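PDB 3BT3: glyoxalase-related enzyme, AraC type from Clostridium phytofermentans, which is of unknown function but belongs to the vicinal oxygen chelate (VOC) superfamily, related to glyoxalases, and is probably linked to transcription regulation. Local coordinates for residues A[38-44]-A[107-113]; A[44-48]-A[62-68]. One frame throughout, in Å; residues are numbered along the deposited sequence.

How the interactions relate
Two contacts show how a VOC-type chain with two four-stranded sheets is held together within and between modules. From the N terminus, the chain passes from helix 32-41 through Gly44, the first residue to leave helical phi/psi, into strand 46-52. Interaction 2 closes the short loop of the hairpin formed with strand 58-64, on the edge of the first sheet. Interaction 1 closes a much longer loop, which takes in the last three strands of the first sheet and strand 92-99 of the second before reaching helix 101-110; interaction 2 is nested inside it. Gly44 belongs to both, and a probable hydrogen bond from Trp45 N to Phe39 O (2.9 Å) couples them. Both touch the second subunit.

Interaction 1. Residues A[38-44]-A[107-113]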
loop_
_atom_site.group_PDB
_atom_site.type_symbol
_atom_site.label_atom_id
_atom_site.label_comp_id
_atom_site.label_asym_id
_atom_site.label_seq_id
_atom_site.Cartn_x
_atom_site.Cartn_y
_atom_site.Cartn_z
ATOM N N TRP A 38 -13.077 -7.781 11.272
ATOM C CA TRP A 38 -13.847 -6.947 10.374
ATOM C C TRP A 38 -13.535 -7.342 8.927
ATOM O O TRP A 38 -14.449 -7.581 8.128
ATOM C CB TRP A 38 -13.516 -5.475 10.610
ATOM C CG TRP A 38 -14.326 -4.565 9.767
ATOM C CD1 TRP A 38 -15.590 -4.112 10.025
ATOM C CD2 TRP A 38 -13.962 -4.040 8.493
ATOM N NE1 TRP A 38 -16.038 -3.337 8.984
ATOM C CE2 TRP A 38 -15.058 -3.277 8.026
ATOM C CE3 TRP A 38 -12.816 -4.138 7.695
ATOM C CZ2 TRP A 38 -15.043 -2.621 6.788
ATOM C CZ3 TRP A 38 -12.801 -3.482 6.463
ATOM C CH2 TRP A 38 -13.910 -2.734 6.025
ATOM N N PHE A 39 -12.247 -7.429 8.598
ATOM C CA PHE A 39 -11.859 -7.802 7.253
ATOM C C PHE A 39 -12.441 -9.158 6.889
ATOM O O PHE A 39 -12.732 -9.424 5.724
ATOM C CB PHE A 39 -10.335 -7.853 7.115
ATOM C CG PHE A 39 -9.721 -6.559 6.677
ATOM C CD1 PHE A 39 -9.317 -5.610 7.608
ATOM C CD2 PHE A 39 -9.551 -6.286 5.325
ATOM C CE1 PHE A 39 -8.759 -4.415 7.201
ATOM C CE2 PHE A 39 -8.992 -5.090 4.904
ATOM C CZ PHE A 39 -8.595 -4.156 5.837
ATOM N N GLU A 40 -12.602 -10.020 7.889
ATOM C CA GLU A 40 -13.148 -11.356 7.662
ATOM C C GLU A 40 -14.672 -11.348 7.522
ATOM O O GLU A 40 -15.223 -11.873 6.548
ATOM C CB GLU A 40 -12.746 -12.310 8.806
ATOM C CG GLU A 40 -11.304 -12.829 8.743
ATOM C CD GLU A 40 -10.881 -13.630 9.991
ATOM O OE1 GLU A 40 -9.784 -14.248 9.975
ATOM O OE2 GLU A 40 -11.633 -13.639 10.991
ATOM N N GLU A 41 -15.349 -10.737 8.484
ATOM C CA GLU A 41 -16.805 -10.710 8.481
ATOM C C GLU A 41 -17.475 -9.827 7.448
ATOM O O GLU A 41 -18.544 -10.167 6.953
ATOM C CB GLU A 41 -17.319 -10.320 9.865
ATOM C CG GLU A 41 -16.965 -11.309 10.956
ATOM C CD GLU A 41 -17.358 -10.807 12.333
ATOM O OE1 GLU A 41 -18.528 -10.392 12.494
ATOM O OE2 GLU A 41 -16.500 -10.825 13.248
ATOM N N ILE A 42 -16.862 -8.700 7.117
ATOM C CA ILE A 42 -17.472 -7.791 6.168
ATOM C C ILE A 42 -16.979 -7.906 4.734
ATOM O O ILE A 42 -17.786 -7.920 3.802
ATOM C CB ILE A 42 -17.305 -6.337 6.622
ATOM C CG1 ILE A 42 -17.785 -6.183 8.072
ATOM C CG2 ILE A 42 -18.060 -5.416 5.688
ATOM C CD1 ILE A 42 -19.128 -6.830 8.367
ATOM N N LEU A 43 -15.669 -7.986 4.539
ATOM C CA LEU A 43 -15.141 -8.079 3.189
ATOM C C LEU A 43 -14.884 -9.507 2.729
ATOM O O LEU A 43 -14.593 -9.741 1.557
ATOM C CB LEU A 43 -13.850 -7.270 3.065
ATOM C CG LEU A 43 -13.970 -5.751 3.188
ATOM C CD1 LEU A 43 -12.632 -5.119 2.806
ATOM C CD2 LEU A 43 -15.089 -5.229 2.279
ATOM N N GLY A 44 -14.982 -10.463 3.650
ATOM C CA GLY A 44 -14.746 -11.848 3.284
ATOM C C GLY A 44 -13.279 -12.183 3.058
ATOM O O GLY A 44 -12.956 -13.113 2.322
ATOM N N TYR A 107 -22.264 -7.917 -0.926
ATOM C CA TYR A 107 -21.671 -8.749 0.115
ATOM C C TYR A 107 -21.540 -7.957 1.414
ATOM O O TYR A 107 -21.952 -8.416 2.476
ATOM C CB TYR A 107 -20.295 -9.236 -0.322
ATOM C CG TYR A 107 -19.713 -10.304 0.570
ATOM C CD1 TYR A 107 -20.249 -11.590 0.584
ATOM C CD2 TYR A 107 -18.600 -10.042 1.373
ATOM C CE1 TYR A 107 -19.691 -12.593 1.365
ATOM C CE2 TYR A 107 -18.033 -11.038 2.160
ATOM C CZ TYR A 107 -18.581 -12.313 2.150
ATOM O OH TYR A 107 -18.007 -13.320 2.897
ATOM N N VAL A 108 -20.957 -6.766 1.314
ATOM C CA VAL A 108 -20.777 -5.897 2.466
ATOM C C VAL A 108 -22.139 -5.605 3.095
ATOM O O VAL A 108 -22.347 -5.850 4.287
ATOM C CB VAL A 108 -20.090 -4.562 2.060
ATOM C CG1 VAL A 108 -20.081 -3.594 3.229
ATOM C CG2 VAL A 108 -18.660 -4.828 1.601
ATOM N N LYS A 109 -23.069 -5.088 2.294
ATOM C CA LYS A 109 -24.403 -4.786 2.806
ATOM C C LYS A 109 -25.039 -6.021 3.433
ATOM O O LYS A 109 -25.616 -5.953 4.514
ATOM C CB LYS A 109 -25.308 -4.248 1.690
ATOM C CG LYS A 109 -25.294 -2.721 1.544
ATOM C CD LYS A 109 -25.722 -2.044 2.844
ATOM C CE LYS A 109 -26.533 -0.777 2.598
ATOM N NZ LYS A 109 -25.753 0.318 1.943
ATOM N N GLU A 110 -24.920 -7.154 2.750
ATOM C CA GLU A 110 -25.491 -8.396 3.246
ATOM C C GLU A 110 -24.912 -8.788 4.589
ATOM O O GLU A 110 -25.591 -9.435 5.393
ATOM C CB GLU A 110 -25.263 -9.531 2.246
ATOM C CG GLU A 110 -26.536 -10.007 1.580
ATOM C CD GLU A 110 -27.177 -8.942 0.700
ATOM O OE1 GLU A 110 -27.324 -7.783 1.161
ATOM O OE2 GLU A 110 -27.538 -9.271 -0.455
ATOM N N ASN A 111 -23.664 -8.403 4.840
ATOM C CA ASN A 111 -23.042 -8.743 6.107
ATOM C C ASN A 111 -23.265 -7.720 7.210
ATOM O O ASN A 111 -22.598 -7.753 8.241
ATOM C CB ASN A 111 -21.557 -9.029 5.911
ATOM C CG ASN A 111 -21.314 -10.415 5.344
ATOM O OD1 ASN A 111 -21.728 -11.418 5.936
ATOM N ND2 ASN A 111 -20.645 -10.485 4.196
ATOM N N GLY A 112 -24.210 -6.813 6.984
ATOM C CA GLY A 112 -24.557 -5.836 7.998
ATOM C C GLY A 112 -23.798 -4.535 8.104
ATOM O O GLY A 112 -24.110 -3.718 8.968
ATOM N N TRP A 113 -22.810 -4.321 7.246
ATOM C CA TRP A 113 -22.059 -3.080 7.307
ATOM C C TRP A 113 -22.764 -2.031 6.438
ATOM O O TRP A 113 -22.980 -2.247 5.243
ATOM C CB TRP A 113 -20.632 -3.323 6.832
ATOM C CG TRP A 113 -19.711 -2.209 7.151
ATOM C CD1 TRP A 113 -19.218 -1.286 6.287
ATOM C CD2 TRP A 113 -19.178 -1.887 8.437
ATOM N NE1 TRP A 113 -18.407 -0.403 6.951
ATOM C CE2 TRP A 113 -18.365 -0.749 8.276
ATOM C CE3 TRP A 113 -19.308 -2.453 9.711
ATOM C CZ2 TRP A 113 -17.680 -0.161 9.343
ATOM C CZ3 TRP A 113 -18.626 -1.868 10.777
ATOM C CH2 TRP A 113 -17.822 -0.735 10.585
#
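Two helix ends meet here, each with the turn that follows it, and the backbones come closest at Ile42 and Val108, whose CA atoms lie 5.3 Å apart. Asn111 leaves the helical conformation on one side and Gly44, with positive phi, on the other. No hydrogen bond links the segments, so shape does the work. Ile42 is the most extensively covered residue: its CG2 reaches Val108 CG1 at 3.7 Å and Trp113 CB at 3.5 Å, while its CD1 lies 3.6 Å from Asn111 O. Leu43 CD2 meets Val108 CG2 at 3.7 Å. In the VOC fold, paired βαβββ modules each contribute a helix and a sheet; this contact joins the helices of the two modules, and Trp38, Leu43, Val108 and Trp113 also touch Ile131 of the second sheet. Beside the aliphatic cluster, Trp38 turns its edge to the face of Trp113 in a T-shaped stack, the centroids of the Trp38 five-membered ring and Trp113 six-membered ring 4.4 Å apart and planes at 75°, with Trp38 NE1 3.5 Å from Trp113 CE3. At the other end the Tyr107 ring presents its edge to the turn, its CE2 3.4 Å from Gly44 N; a CB on Gly44 would clash with it.

Interaction 2. Residues A[44-48]-A[62-68]; sequences GWSGD and CVFDYPS
Strands 46-48 and 62-64 pair antiparallel, their axes 4.8 Å apart and their N-to-C directions at 162°. Ser46-Phe64 and Asp48-Cys62 are hydrogen-bonded pairs (CA atoms 5.5 and 5.9 Å apart); Gly47-Val63 is a non-hydrogen-bonded pair (CA atoms 4.2 Å apart). The bonds are Ser46 N to Phe64 O (2.9 Å), Phe64 N to Ser46 O (3.0 Å), Asp48 N to Cys62 O and Cys62 N to Asp48 O (both 3.1 Å). The strands are neighbouring arms of the β hairpin 46-52/58-64; within the chain, 46-52 is an outermost strand of the first four-stranded sheet, part of a βαβββ module. Ser46, Asp48, Cys62 and Phe64 project from one face. Phe64 (chi1 22°, between wells) swings its ring so that its face covers Ser46 O, with CE1 3.7 Å from Ser46 CB. Val63 (m) points to the other face, where a CB on Gly47 would crowd its CG1. Trp45 (phi/psi -90/-180, chi1 m, chi2 32°) offers its five-membered ring to Asp65 CA in a CH-pi contact, 3.9 Å from the centroid, and sets CE3 4.1 Å from Val63 CG2; its NE1 is hydrogen-bonded to Tyr18 OH of the second subunit. Asp65 (p) leaves the strand at phi/psi -73/-28. Just beyond the Ser46-Phe64 pair, a water hydrogen-bonds Gly44 O (3.1 Å), Asp65 O and the m-rotamer Ser46 OG (both 3.0 Å), so solvent continues the polar link where backbone pairing stops.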
loop_
_atom_site.group_PDB
_atom_site.type_symbol
_atom_site.label_atom_id
_atom_site.label_comp_id
_atom_site.label_asym_id
_atom_site.label_seq_id
_atom_site.Cartn_x
_atom_site.Cartn_y
_atom_site.Cartn_z
ATOM N N GLY A 44 -14.982 -10.463 3.650
ATOM C CA GLY A 44 -14.746 -11.848 3.284
ATOM C C GLY A 44 -13.279 -12.183 3.058
ATOM O O GLY A 44 -12.956 -13.113 2.322
ATOM N N TRP A 45 -12.389 -11.421 3.682
ATOM C CA TRP A 45 -10.954 -11.658 3.560
ATOM C C TRP A 45 -10.464 -12.623 4.648
ATOM O O TRP A 45 -11.240 -13.092 5.474
ATOM C CB TRP A 45 -10.195 -10.337 3.691
ATOM C CG TRP A 45 -10.315 -9.432 2.515
ATOM C CD1 TRP A 45 -11.393 -9.299 1.682
ATOM C CD2 TRP A 45 -9.347 -8.471 2.074
ATOM N NE1 TRP A 45 -11.153 -8.314 0.755
ATOM C CE2 TRP A 45 -9.907 -7.788 0.975
ATOM C CE3 TRP A 45 -8.060 -8.120 2.506
ATOM C CZ2 TRP A 45 -9.226 -6.772 0.301
ATOM C CZ3 TRP A 45 -7.383 -7.112 1.837
ATOM C CH2 TRP A 45 -7.969 -6.448 0.744
ATOM N N SER A 46 -9.170 -12.913 4.641
ATOM C CA SER A 46 -8.581 -13.797 5.633
ATOM C C SER A 46 -7.478 -13.049 6.351
ATOM O O SER A 46 -6.929 -12.087 5.821
ATOM C CB SER A 46 -8.014 -15.050 4.967
ATOM O OG SER A 46 -9.061 -15.886 4.513
ATOM N N GLY A 47 -7.153 -13.477 7.560
ATOM C CA GLY A 47 -6.114 -12.786 8.288
ATOM C C GLY A 47 -5.424 -13.634 9.324
ATOM O O GLY A 47 -5.876 -14.727 9.657
ATOM N N ASP A 48 -4.316 -13.123 9.835
ATOM C CA ASP A 48 -3.566 -13.836 10.846
ATOM C C ASP A 48 -2.664 -12.875 11.585
ATOM O O ASP A 48 -2.008 -12.027 10.983
ATOM C CB ASP A 48 -2.747 -14.961 10.205
ATOM C CG ASP A 48 -1.984 -15.784 11.228
ATOM O OD1 ASP A 48 -0.846 -15.400 11.575
ATOM O OD2 ASP A 48 -2.527 -16.808 11.698
ATOM N N CYS A 62 -1.458 -9.479 9.233
ATOM C CA CYS A 62 -1.843 -9.074 7.905
ATOM C C CYS A 62 -3.159 -9.669 7.488
ATOM O O CYS A 62 -3.655 -10.606 8.113
ATOM C CB CYS A 62 -0.756 -9.447 6.899
ATOM S SG CYS A 62 -0.465 -11.198 6.782
ATOM N N VAL A 63 -3.733 -9.087 6.443
ATOM C CA VAL A 63 -4.987 -9.550 5.882
ATOM C C VAL A 63 -4.818 -9.609 4.368
ATOM O O VAL A 63 -4.094 -8.811 3.782
ATOM C CB VAL A 63 -6.171 -8.610 6.253
ATOM C CG1 VAL A 63 -6.440 -8.711 7.733
ATOM C CG2 VAL A 63 -5.856 -7.163 5.871
ATOM N N PHE A 64 -5.475 -10.572 3.741
ATOM C CA PHE A 64 -5.385 -10.740 2.305
ATOM C C PHE A 64 -6.713 -11.248 1.780
ATOM O O PHE A 64 -7.480 -11.885 2.519
ATOM C CB PHE A 64 -4.254 -11.713 1.955
ATOM C CG PHE A 64 -3.873 -12.636 3.080
ATOM C CD1 PHE A 64 -4.711 -13.680 3.461
ATOM C CD2 PHE A 64 -2.682 -12.447 3.778
ATOM C CE1 PHE A 64 -4.374 -14.524 4.524
ATOM C CE2 PHE A 64 -2.334 -13.281 4.840
ATOM C CZ PHE A 64 -3.184 -14.324 5.216
ATOM N N ASP A 65 -6.982 -10.956 0.507
ATOM C CA ASP A 65 -8.233 -11.354 -0.118
ATOM C C ASP A 65 -8.354 -12.846 -0.417
ATOM O O ASP A 65 -9.456 -13.379 -0.424
ATOM C CB ASP A 65 -8.479 -10.529 -1.386
ATOM C CG ASP A 65 -7.311 -10.578 -2.357
ATOM O OD1 ASP A 65 -6.221 -10.043 -2.036
ATOM O OD2 ASP A 65 -7.487 -11.155 -3.449
ATOM N N TYR A 66 -7.234 -13.522 -0.645
ATOM C CA TYR A 66 -7.259 -14.960 -0.925
ATOM C C TYR A 66 -7.241 -15.810 0.349
ATOM O O TYR A 66 -7.149 -15.275 1.451
ATOM C CB TYR A 66 -6.081 -15.347 -1.839
ATOM C CG TYR A 66 -4.812 -14.548 -1.623
ATOM C CD1 TYR A 66 -3.792 -15.016 -0.792
ATOM C CD2 TYR A 66 -4.638 -13.309 -2.248
ATOM C CE1 TYR A 66 -2.620 -14.263 -0.588
ATOM C CE2 TYR A 66 -3.481 -12.551 -2.049
ATOM C CZ TYR A 66 -2.477 -13.029 -1.221
ATOM O OH TYR A 66 -1.351 -12.258 -1.021
ATOM N N PRO A 67 -7.350 -17.146 0.211
ATOM C CA PRO A 67 -7.344 -18.062 1.362
ATOM C C PRO A 67 -5.961 -18.174 1.998
ATOM O O PRO A 67 -4.960 -17.803 1.386
ATOM C CB PRO A 67 -7.791 -19.391 0.754
ATOM C CG PRO A 67 -8.576 -18.979 -0.459
ATOM C CD PRO A 67 -7.729 -17.873 -1.015
ATOM N N SER A 68 -5.913 -18.702 3.220
ATOM C CA SER A 68 -4.658 -18.865 3.956
ATOM C C SER A 68 -3.651 -19.744 3.212
ATOM O O SER A 68 -2.438 -19.550 3.332
ATOM C CB SER A 68 -4.931 -19.465 5.339
ATOM O OG SER A 68 -5.802 -18.635 6.090
HETATM O O HOH W 1 -10.451 -14.877 2.028
#